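Cellulose-binding protein (Saccharophagus degradans, PDB 2X32) binds a long polyisoprenoid diphosphate (octaprenyl) in the core of its YceI-like domain and is implicated in plant cell wall breakdown. Local coordinates at residues S16-F20 and T31-L37; A47-L53 and S78-V84. One frame throughout, in Å; residues are numbered along the deposited sequence. Where two conformers were deposited one is given.

Interaction 1: residues S16-F20 and T31-L37; sequences SFLNF and THRFDVL. With OTP ((2E,6E,10E,14E,18E,22E,26E)-3,7,11,15,19,23,27,31-octamethyldotriaconta-2,6,10,14,18,22,26,30-octaenyl trihydrogen diphosphate), chain C.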
loop_
_atom_site.group_PDB
_atom_site.type_symbol
_atom_site.label_atom_id
_atom_site.label_comp_id
_atom_site.label_asym_id
_atom_site.label_seq_id
_atom_site.Cartn_x
_atom_site.Cartn_y
_atom_site.Cartn_z
ATOM N N SER A 16 4.738 10.556 -3.027
ATOM C CA SER A 16 3.929 9.539 -2.354
ATOM C C SER A 16 4.786 8.444 -1.748
ATOM O O SER A 16 5.793 8.070 -2.316
ATOM C CB SER A 16 2.937 8.930 -3.353
ATOM O OG SER A 16 2.017 9.916 -3.826
ATOM N N PHE A 17 4.300 7.804 -0.698
ATOM C CA PHE A 17 5.017 6.705 -0.115
ATOM C C PHE A 17 4.094 5.666 0.501
ATOM O O PHE A 17 2.972 5.961 0.854
ATOM C CB PHE A 17 6.112 7.182 0.868
ATOM C CG PHE A 17 5.643 8.048 2.042
ATOM C CD1 PHE A 17 5.194 7.452 3.204
ATOM C CD2 PHE A 17 5.769 9.427 2.025
ATOM C CE1 PHE A 17 4.796 8.229 4.319
ATOM C CE2 PHE A 17 5.400 10.208 3.155
ATOM C CZ PHE A 17 4.904 9.592 4.277
ATOM N N LEU A 18 4.587 4.443 0.597
ATOM C CA LEU A 18 3.863 3.352 1.254
ATOM C C LEU A 18 4.887 2.471 1.938
ATOM O O LEU A 18 5.860 2.049 1.318
ATOM C CB LEU A 18 2.971 2.581 0.310
ATOM C CG LEU A 18 2.147 1.502 0.931
ATOM C CD1 LEU A 18 0.851 1.303 0.166
ATOM C CD2 LEU A 18 2.931 0.176 1.041
ATOM N N ASN A 19 4.693 2.246 3.217
ATOM C CA ASN A 19 5.627 1.567 4.129
ATOM C C ASN A 19 4.912 0.363 4.763
ATOM O O ASN A 19 3.694 0.404 4.924
ATOM C CB ASN A 19 6.036 2.469 5.310
ATOM C CG ASN A 19 6.889 3.702 4.907
ATOM O OD1 ASN A 19 7.398 3.821 3.793
ATOM N ND2 ASN A 19 6.922 4.667 5.817
ATOM N N PHE A 20 5.680 -0.620 5.220
ATOM C CA PHE A 20 5.148 -1.735 5.976
ATOM C C PHE A 20 6.160 -2.155 6.988
ATOM O O PHE A 20 7.354 -1.939 6.812
ATOM C CB PHE A 20 4.717 -2.868 5.036
ATOM C CG PHE A 20 5.825 -3.537 4.279
ATOM C CD1 PHE A 20 6.424 -4.727 4.745
ATOM C CD2 PHE A 20 6.265 -3.021 3.074
ATOM C CE1 PHE A 20 7.401 -5.363 4.003
ATOM C CE2 PHE A 20 7.283 -3.646 2.338
ATOM C CZ PHE A 20 7.831 -4.829 2.811
ATOM N N THR A 31 10.849 -1.036 9.488
ATOM C CA THR A 31 10.019 -0.413 8.496
ATOM C C THR A 31 10.647 -0.524 7.135
ATOM O O THR A 31 11.822 -0.113 6.952
ATOM C CB THR A 31 9.820 1.050 8.829
ATOM O OG1 THR A 31 9.219 1.124 10.112
ATOM C CG2 THR A 31 8.905 1.727 7.817
ATOM N N HIS A 32 9.913 -1.101 6.199
ATOM C CA HIS A 32 10.291 -1.302 4.816
ATOM C C HIS A 32 9.431 -0.435 3.937
ATOM O O HIS A 32 8.360 0.025 4.354
ATOM C CB HIS A 32 10.089 -2.789 4.452
ATOM C CG HIS A 32 10.757 -3.694 5.417
ATOM N ND1 HIS A 32 10.080 -4.548 6.268
ATOM C CD2 HIS A 32 12.069 -3.813 5.731
ATOM C CE1 HIS A 32 10.954 -5.181 7.033
ATOM N NE2 HIS A 32 12.164 -4.749 6.725
ATOM N N ARG A 33 9.873 -0.206 2.712
ATOM C CA ARG A 33 9.091 0.657 1.827
ATOM C C ARG A 33 9.130 0.116 0.428
ATOM O O ARG A 33 9.932 -0.758 0.065
ATOM C CB ARG A 33 9.537 2.134 1.811
ATOM C CG ARG A 33 9.820 2.778 3.165
ATOM C CD ARG A 33 11.153 3.628 3.165
ATOM N NE ARG A 33 11.294 4.297 4.446
ATOM C CZ ARG A 33 11.983 3.892 5.508
ATOM N NH1 ARG A 33 12.739 2.788 5.504
ATOM N NH2 ARG A 33 11.942 4.663 6.604
ATOM N N PHE A 34 8.147 0.545 -0.347
ATOM C CA PHE A 34 8.127 0.353 -1.807
ATOM C C PHE A 34 8.505 1.667 -2.478
ATOM O O PHE A 34 7.827 2.688 -2.295
ATOM C CB PHE A 34 6.754 -0.157 -2.299
ATOM C CG PHE A 34 6.425 -1.512 -1.781
ATOM C CD1 PHE A 34 6.962 -2.643 -2.380
ATOM C CD2 PHE A 34 5.503 -1.673 -0.716
ATOM C CE1 PHE A 34 6.669 -3.916 -1.901
ATOM C CE2 PHE A 34 5.173 -2.931 -0.279
ATOM C CZ PHE A 34 5.743 -4.047 -0.838
ATOM N N ASP A 35 9.608 1.655 -3.211
ATOM C CA ASP A 35 10.137 2.898 -3.788
ATOM C C ASP A 35 9.372 3.366 -5.030
ATOM O O ASP A 35 9.568 4.503 -5.472
ATOM C CB ASP A 35 11.628 2.766 -4.081
ATOM C CG ASP A 35 12.492 2.686 -2.834
ATOM O OD1 ASP A 35 12.077 3.153 -1.734
ATOM O OD2 ASP A 35 13.614 2.200 -2.979
ATOM N N VAL A 36 8.583 2.475 -5.657
ATOM C CA VAL A 36 7.876 2.809 -6.867
ATOM C C VAL A 36 6.378 2.520 -6.723
ATOM O O VAL A 36 5.959 1.376 -6.500
ATOM C CB VAL A 36 8.420 2.088 -8.093
ATOM C CG1 VAL A 36 7.587 2.372 -9.358
ATOM C CG2 VAL A 36 9.904 2.464 -8.359
ATOM N N LEU A 37 5.580 3.610 -6.827
ATOM C CA LEU A 37 4.125 3.609 -6.784
ATOM C C LEU A 37 3.629 4.316 -8.040
ATOM O O LEU A 37 4.250 5.239 -8.539
ATOM C CB LEU A 37 3.616 4.390 -5.576
ATOM C CG LEU A 37 4.119 3.918 -4.216
ATOM C CD1 LEU A 37 3.676 4.898 -3.112
ATOM C CD2 LEU A 37 3.709 2.478 -3.903
HETATM O O7 OTP C . 17.592 -11.459 11.633
HETATM P P2 OTP C . 18.345 -11.637 10.341
HETATM O O5 OTP C . 19.146 -12.926 10.297
HETATM O O6 OTP C . 19.100 -10.417 9.886
HETATM O O4 OTP C . 17.150 -11.904 9.235
HETATM P P1 OTP C . 16.694 -10.920 8.037
HETATM O O2 OTP C . 15.828 -9.866 8.700
HETATM O O3 OTP C . 17.783 -10.581 7.040
HETATM O O1 OTP C . 15.577 -11.707 7.170
HETATM C C40 OTP C . 14.297 -11.935 7.795
HETATM C C39 OTP C . 13.180 -11.252 6.996
HETATM C C37 OTP C . 12.236 -10.516 7.552
HETATM C C38 OTP C . 12.094 -10.165 9.039
HETATM C C36 OTP C . 11.137 -9.925 6.674
HETATM C C35 OTP C . 9.790 -10.581 6.826
HETATM C C34 OTP C . 8.725 -9.856 5.979
HETATM C C32 OTP C . 7.439 -9.700 6.313
HETATM C C33 OTP C . 6.897 -10.137 7.632
HETATM C C31 OTP C . 6.559 -8.880 5.359
HETATM C C30 OTP C . 5.305 -9.523 4.822
HETATM C C29 OTP C . 4.482 -8.555 3.980
HETATM C C27 OTP C . 3.154 -8.524 3.951
HETATM C C28 OTP C . 2.243 -9.522 4.661
HETATM C C26 OTP C . 2.413 -7.430 3.215
HETATM C C25 OTP C . 3.253 -6.339 2.586
HETATM C C24 OTP C . 2.476 -5.059 2.234
HETATM C C22 OTP C . 2.040 -4.711 1.025
HETATM C C23 OTP C . 2.345 -5.434 -0.263
HETATM C C21 OTP C . 1.230 -3.452 0.908
HETATM C C20 OTP C . -0.263 -3.711 0.573
HETATM C C19 OTP C . -1.085 -2.434 0.395
HETATM C C17 OTP C . -1.955 -1.928 1.268
HETATM C C18 OTP C . -2.441 -2.587 2.510
HETATM C C16 OTP C . -2.534 -0.548 0.995
HETATM C C15 OTP C . -4.029 -0.558 0.863
HETATM C C14 OTP C . -4.541 0.722 0.250
HETATM C C12 OTP C . -5.711 1.326 0.576
HETATM C C13 OTP C . -6.622 0.787 1.677
HETATM C C11 OTP C . -6.186 2.568 -0.104
HETATM C C10 OTP C . -5.258 3.249 -1.029
HETATM C C9 OTP C . -5.673 4.644 -1.499
HETATM C C7 OTP C . -6.160 4.974 -2.707
HETATM C C8 OTP C . -6.279 4.050 -3.902
HETATM C C6 OTP C . -6.588 6.406 -2.926
HETATM C C5 OTP C . -8.078 6.640 -2.765
HETATM C C4 OTP C . -8.484 8.049 -3.085
HETATM C C2 OTP C . -9.442 8.705 -2.423
HETATM C C3 OTP C . -10.292 8.219 -1.300
HETATM C C1 OTP C . -9.765 10.103 -2.869
HETATM O O HOH W 1 7.411 5.717 -3.415
HETATM O O HOH W 2 7.339 4.460 -0.545
HETATM O O HOH W 3 9.205 6.103 3.178
#

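Interaction 2: residues A47-L53 and S78-V84; sequences AQLVIDL and SVATVTV. With OTP ((2E,6E,10E,14E,18E,22E,26E)-3,7,11,15,19,23,27,31-octamethyldotriaconta-2,6,10,14,18,22,26,30-octaenyl trihydrogen diphosphate), chain C.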
loop_
_atom_site.group_PDB
_atom_site.type_symbol
_atom_site.label_atom_id
_atom_site.label_comp_id
_atom_site.label_asym_id
_atom_site.label_seq_id
_atom_site.Cartn_x
_atom_site.Cartn_y
_atom_site.Cartn_z
ATOM N N ALA A 47 -10.436 4.995 -8.072
ATOM C CA ALA A 47 -9.080 5.276 -7.664
ATOM C C ALA A 47 -8.253 4.016 -7.701
ATOM O O ALA A 47 -8.725 2.940 -7.314
ATOM C CB ALA A 47 -9.046 5.843 -6.241
ATOM N N GLN A 48 -7.007 4.130 -8.160
ATOM C CA GLN A 48 -6.119 3.012 -8.135
ATOM C C GLN A 48 -4.769 3.415 -7.551
ATOM O O GLN A 48 -4.303 4.541 -7.722
ATOM C CB GLN A 48 -6.023 2.410 -9.541
ATOM C CG GLN A 48 -5.332 1.094 -9.651
ATOM C CD GLN A 48 -5.655 0.415 -10.965
ATOM O OE1 GLN A 48 -6.669 -0.283 -11.101
ATOM N NE2 GLN A 48 -4.780 0.603 -11.940
ATOM N N LEU A 49 -4.165 2.467 -6.857
ATOM C CA LEU A 49 -2.792 2.588 -6.395
ATOM C C LEU A 49 -2.146 1.270 -6.892
ATOM O O LEU A 49 -2.593 0.182 -6.554
ATOM C CB LEU A 49 -2.671 2.659 -4.879
ATOM C CG LEU A 49 -1.231 2.598 -4.361
ATOM C CD1 LEU A 49 -0.471 3.899 -4.780
ATOM C CD2 LEU A 49 -1.214 2.479 -2.841
ATOM N N VAL A 50 -1.075 1.365 -7.673
ATOM C CA VAL A 50 -0.335 0.210 -8.130
ATOM C C VAL A 50 1.041 0.258 -7.408
ATOM O O VAL A 50 1.805 1.237 -7.503
ATOM C CB VAL A 50 -0.132 0.221 -9.628
ATOM C CG1 VAL A 50 0.697 -1.014 -10.100
ATOM C CG2 VAL A 50 -1.468 0.340 -10.369
ATOM N N ILE A 51 1.332 -0.826 -6.701
ATOM C CA ILE A 51 2.516 -0.934 -5.906
ATOM C C ILE A 51 3.494 -1.871 -6.640
ATOM O O ILE A 51 3.193 -3.034 -6.864
ATOM C CB ILE A 51 2.199 -1.543 -4.520
ATOM C CG1 ILE A 51 1.219 -0.646 -3.774
ATOM C CG2 ILE A 51 3.513 -1.684 -3.690
ATOM C CD1 ILE A 51 0.287 -1.370 -2.924
ATOM N N ASP A 52 4.669 -1.354 -7.020
ATOM C CA ASP A 52 5.659 -2.147 -7.714
ATOM C C ASP A 52 6.428 -3.024 -6.735
ATOM O O ASP A 52 7.252 -2.551 -5.958
ATOM C CB ASP A 52 6.596 -1.204 -8.453
ATOM C CG ASP A 52 7.781 -1.891 -9.111
ATOM O OD1 ASP A 52 7.853 -3.140 -9.088
ATOM O OD2 ASP A 52 8.675 -1.131 -9.615
ATOM N N LEU A 53 6.105 -4.322 -6.734
ATOM C CA LEU A 53 6.627 -5.174 -5.680
ATOM C C LEU A 53 8.123 -5.440 -5.884
ATOM O O LEU A 53 8.860 -5.734 -4.914
ATOM C CB LEU A 53 5.842 -6.489 -5.638
ATOM C CG LEU A 53 4.380 -6.332 -5.282
ATOM C CD1 LEU A 53 3.672 -7.663 -5.406
ATOM C CD2 LEU A 53 4.210 -5.762 -3.840
ATOM N N SER A 78 4.288 -9.048 -10.324
ATOM C CA SER A 78 5.215 -7.924 -10.337
ATOM C C SER A 78 4.644 -6.730 -9.521
ATOM O O SER A 78 5.402 -5.896 -9.009
ATOM C CB SER A 78 5.562 -7.474 -11.739
ATOM O OG SER A 78 4.387 -7.173 -12.448
ATOM N N VAL A 79 3.326 -6.597 -9.501
ATOM C CA VAL A 79 2.632 -5.473 -8.844
ATOM C C VAL A 79 1.481 -5.956 -7.980
ATOM O O VAL A 79 0.978 -7.057 -8.189
ATOM C CB VAL A 79 2.142 -4.413 -9.816
ATOM C CG1 VAL A 79 3.299 -3.886 -10.646
ATOM C CG2 VAL A 79 1.037 -4.909 -10.734
ATOM N N ALA A 80 1.143 -5.154 -6.968
ATOM C CA ALA A 80 -0.097 -5.283 -6.162
ATOM C C ALA A 80 -0.960 -4.076 -6.511
ATOM O O ALA A 80 -0.441 -2.957 -6.698
ATOM C CB ALA A 80 0.176 -5.344 -4.660
ATOM N N THR A 81 -2.246 -4.297 -6.707
ATOM C CA THR A 81 -3.132 -3.234 -7.213
ATOM C C THR A 81 -4.266 -3.038 -6.251
ATOM O O THR A 81 -4.967 -4.008 -5.877
ATOM C CB THR A 81 -3.687 -3.622 -8.564
ATOM O OG1 THR A 81 -2.594 -3.847 -9.447
ATOM C CG2 THR A 81 -4.598 -2.544 -9.080
ATOM N N VAL A 82 -4.449 -1.806 -5.786
ATOM C CA VAL A 82 -5.574 -1.433 -4.957
ATOM C C VAL A 82 -6.560 -0.617 -5.790
ATOM O O VAL A 82 -6.173 0.319 -6.481
ATOM C CB VAL A 82 -5.134 -0.535 -3.765
ATOM C CG1 VAL A 82 -6.299 -0.242 -2.850
ATOM C CG2 VAL A 82 -3.988 -1.184 -2.974
ATOM N N THR A 83 -7.830 -0.976 -5.705
ATOM C CA THR A 83 -8.864 -0.216 -6.375
ATOM C C THR A 83 -9.915 0.211 -5.361
ATOM O O THR A 83 -10.289 -0.557 -4.464
ATOM C CB THR A 83 -9.487 -1.032 -7.508
ATOM O OG1 THR A 83 -8.461 -1.580 -8.342
ATOM C CG2 THR A 83 -10.367 -0.161 -8.334
ATOM N N VAL A 84 -10.377 1.470 -5.461
ATOM C CA VAL A 84 -11.287 2.083 -4.432
ATOM C C VAL A 84 -12.272 2.955 -5.192
ATOM O O VAL A 84 -11.838 3.845 -5.910
ATOM C CB VAL A 84 -10.515 2.990 -3.457
ATOM C CG1 VAL A 84 -11.472 3.631 -2.381
ATOM C CG2 VAL A 84 -9.287 2.299 -2.724
HETATM O O7 OTP C . 17.592 -11.459 11.633
HETATM P P2 OTP C . 18.345 -11.637 10.341
HETATM O O5 OTP C . 19.146 -12.926 10.297
HETATM O O6 OTP C . 19.100 -10.417 9.886
HETATM O O4 OTP C . 17.150 -11.904 9.235
HETATM P P1 OTP C . 16.694 -10.920 8.037
HETATM O O2 OTP C . 15.828 -9.866 8.700
HETATM O O3 OTP C . 17.783 -10.581 7.040
HETATM O O1 OTP C . 15.577 -11.707 7.170
HETATM C C40 OTP C . 14.297 -11.935 7.795
HETATM C C39 OTP C . 13.180 -11.252 6.996
HETATM C C37 OTP C . 12.236 -10.516 7.552
HETATM C C38 OTP C . 12.094 -10.165 9.039
HETATM C C36 OTP C . 11.137 -9.925 6.674
HETATM C C35 OTP C . 9.790 -10.581 6.826
HETATM C C34 OTP C . 8.725 -9.856 5.979
HETATM C C32 OTP C . 7.439 -9.700 6.313
HETATM C C33 OTP C . 6.897 -10.137 7.632
HETATM C C31 OTP C . 6.559 -8.880 5.359
HETATM C C30 OTP C . 5.305 -9.523 4.822
HETATM C C29 OTP C . 4.482 -8.555 3.980
HETATM C C27 OTP C . 3.154 -8.524 3.951
HETATM C C28 OTP C . 2.243 -9.522 4.661
HETATM C C26 OTP C . 2.413 -7.430 3.215
HETATM C C25 OTP C . 3.253 -6.339 2.586
HETATM C C24 OTP C . 2.476 -5.059 2.234
HETATM C C22 OTP C . 2.040 -4.711 1.025
HETATM C C23 OTP C . 2.345 -5.434 -0.263
HETATM C C21 OTP C . 1.230 -3.452 0.908
HETATM C C20 OTP C . -0.263 -3.711 0.573
HETATM C C19 OTP C . -1.085 -2.434 0.395
HETATM C C17 OTP C . -1.955 -1.928 1.268
HETATM C C18 OTP C . -2.441 -2.587 2.510
HETATM C C16 OTP C . -2.534 -0.548 0.995
HETATM C C15 OTP C . -4.029 -0.558 0.863
HETATM C C14 OTP C . -4.541 0.722 0.250
HETATM C C12 OTP C . -5.711 1.326 0.576
HETATM C C13 OTP C . -6.622 0.787 1.677
HETATM C C11 OTP C . -6.186 2.568 -0.104
HETATM C C10 OTP C . -5.258 3.249 -1.029
HETATM C C9 OTP C . -5.673 4.644 -1.499
HETATM C C7 OTP C . -6.160 4.974 -2.707
HETATM C C8 OTP C . -6.279 4.050 -3.902
HETATM C C6 OTP C . -6.588 6.406 -2.926
HETATM C C5 OTP C . -8.078 6.640 -2.765
HETATM C C4 OTP C . -8.484 8.049 -3.085
HETATM C C2 OTP C . -9.442 8.705 -2.423
HETATM C C3 OTP C . -10.292 8.219 -1.300
HETATM C C1 OTP C . -9.765 10.103 -2.869
#

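Interaction 1: residues S16-F20 and T31-L37
Strand residues 17-20 and 31-34 run antiparallel, their axes 4.5 Å apart at closest and 143° between N-to-C directions. Phe20 and His32 form a hydrogen-bonded pair (Phe20 N to His32 O 2.9 Å, His32 N to Phe20 O 2.8 Å), Asn19 and Arg33 the non-hydrogen-bonded pair, and Phe34 N reaches Leu18 O at 3.2 Å. Beyond Phe34 the backbones part, Ser16 and Leu37 CA atoms lying 7.4 Å apart, and two waters bridge them: water 2 accepts from Leu18 N (3.0 Å) and donates to Phe34 O (2.5 Å), and water 1 lies by Ser16 O (3.1 Å) and Phe34 O (3.3 Å). On the inner face, His32 CB sits 3.6 Å from the Phe20 ring centroid, a CH-pi contact, with OTP C25 over the opposite ring face. Phe20 CE2 meets Phe34 CE2 at 3.4 Å, the near-parallel rings barely overlapping, and Leu18 CD2 abuts the Phe34 ring edge (CD2, 3.6 Å). On the outer face, water 3 donates to Asn19 OD1 (3.0 Å) and accepts weakly from Arg33 NE (3.0 Å). Leu18, Phe20 and Phe34 also touch OTP (Phe34 CZ to OTP C23, 3.7 Å): a beta hairpin whose apolar face lines the lipid pocket of the YceI-like fold.

Interaction 2: residues A47-L53 and S78-V84
Apolar side chains line the inner face of this antiparallel pair. Ala47, Leu49 and Ile51 lie opposite Val84, Val82 and Ala80 in hydrogen-bonded pairs, such as Ile51 N to Ala80 O (2.8 Å) and Val82 N to Leu49 O (2.8 Å). Val82 and Val84 are both t rotamers; Val82 CG1 comes within 3.7 Å of OTP C14, and Val84 CG2 within 3.7 Å of OTP C8. Leu49 is t at chi1 and p at chi2, its CB 4.2 Å from Val82 CB. Ile51, m at chi1 with chi2 off a well at 146°, brings CD1 to 3.7 Å from OTP C19 and 4.3 Å from Val82 CG2. Ala47 CB lies 3.7 Å from OTP C5. On the outer face, the t rotamer of Val50 brings its CG1 to 3.7 Å from Val79 CB, and extended Gln48 (chi1 and chi2 both t) sets its CD 3.7 Å from Thr81 CG2. Such alternation of apolar inner and mixed outer side chains is characteristic of a lipid-binding beta-barrel wall, here enclosing the octaprenyl tail.

In the fold
Interaction 1 closes before interaction 2 opens along the chain, and their centres lie about 12 Å apart. Strands 28-42 and 46-52, consecutive in sequence and neighbours in the sheet, join them, so the order across the wall is 7-24, 28-42, 46-52, 79-85. Where they meet, Val36 O and Asp52 N are 3.1 Å apart, a probable hydrogen bond, and the Phe34 ring packs on Ile51 (CG to CG2, 3.5 Å) and Leu53 (CE1 to CD2, 3.6 Å). The chain between 53 and 78 includes helix 61-72. Both contacts touch the same octaprenyl chain, interaction 1 nearer its diphosphate, which Lys24 binds, and interaction 2 farther along toward the tail end, forming successive parts of one elongated pocket.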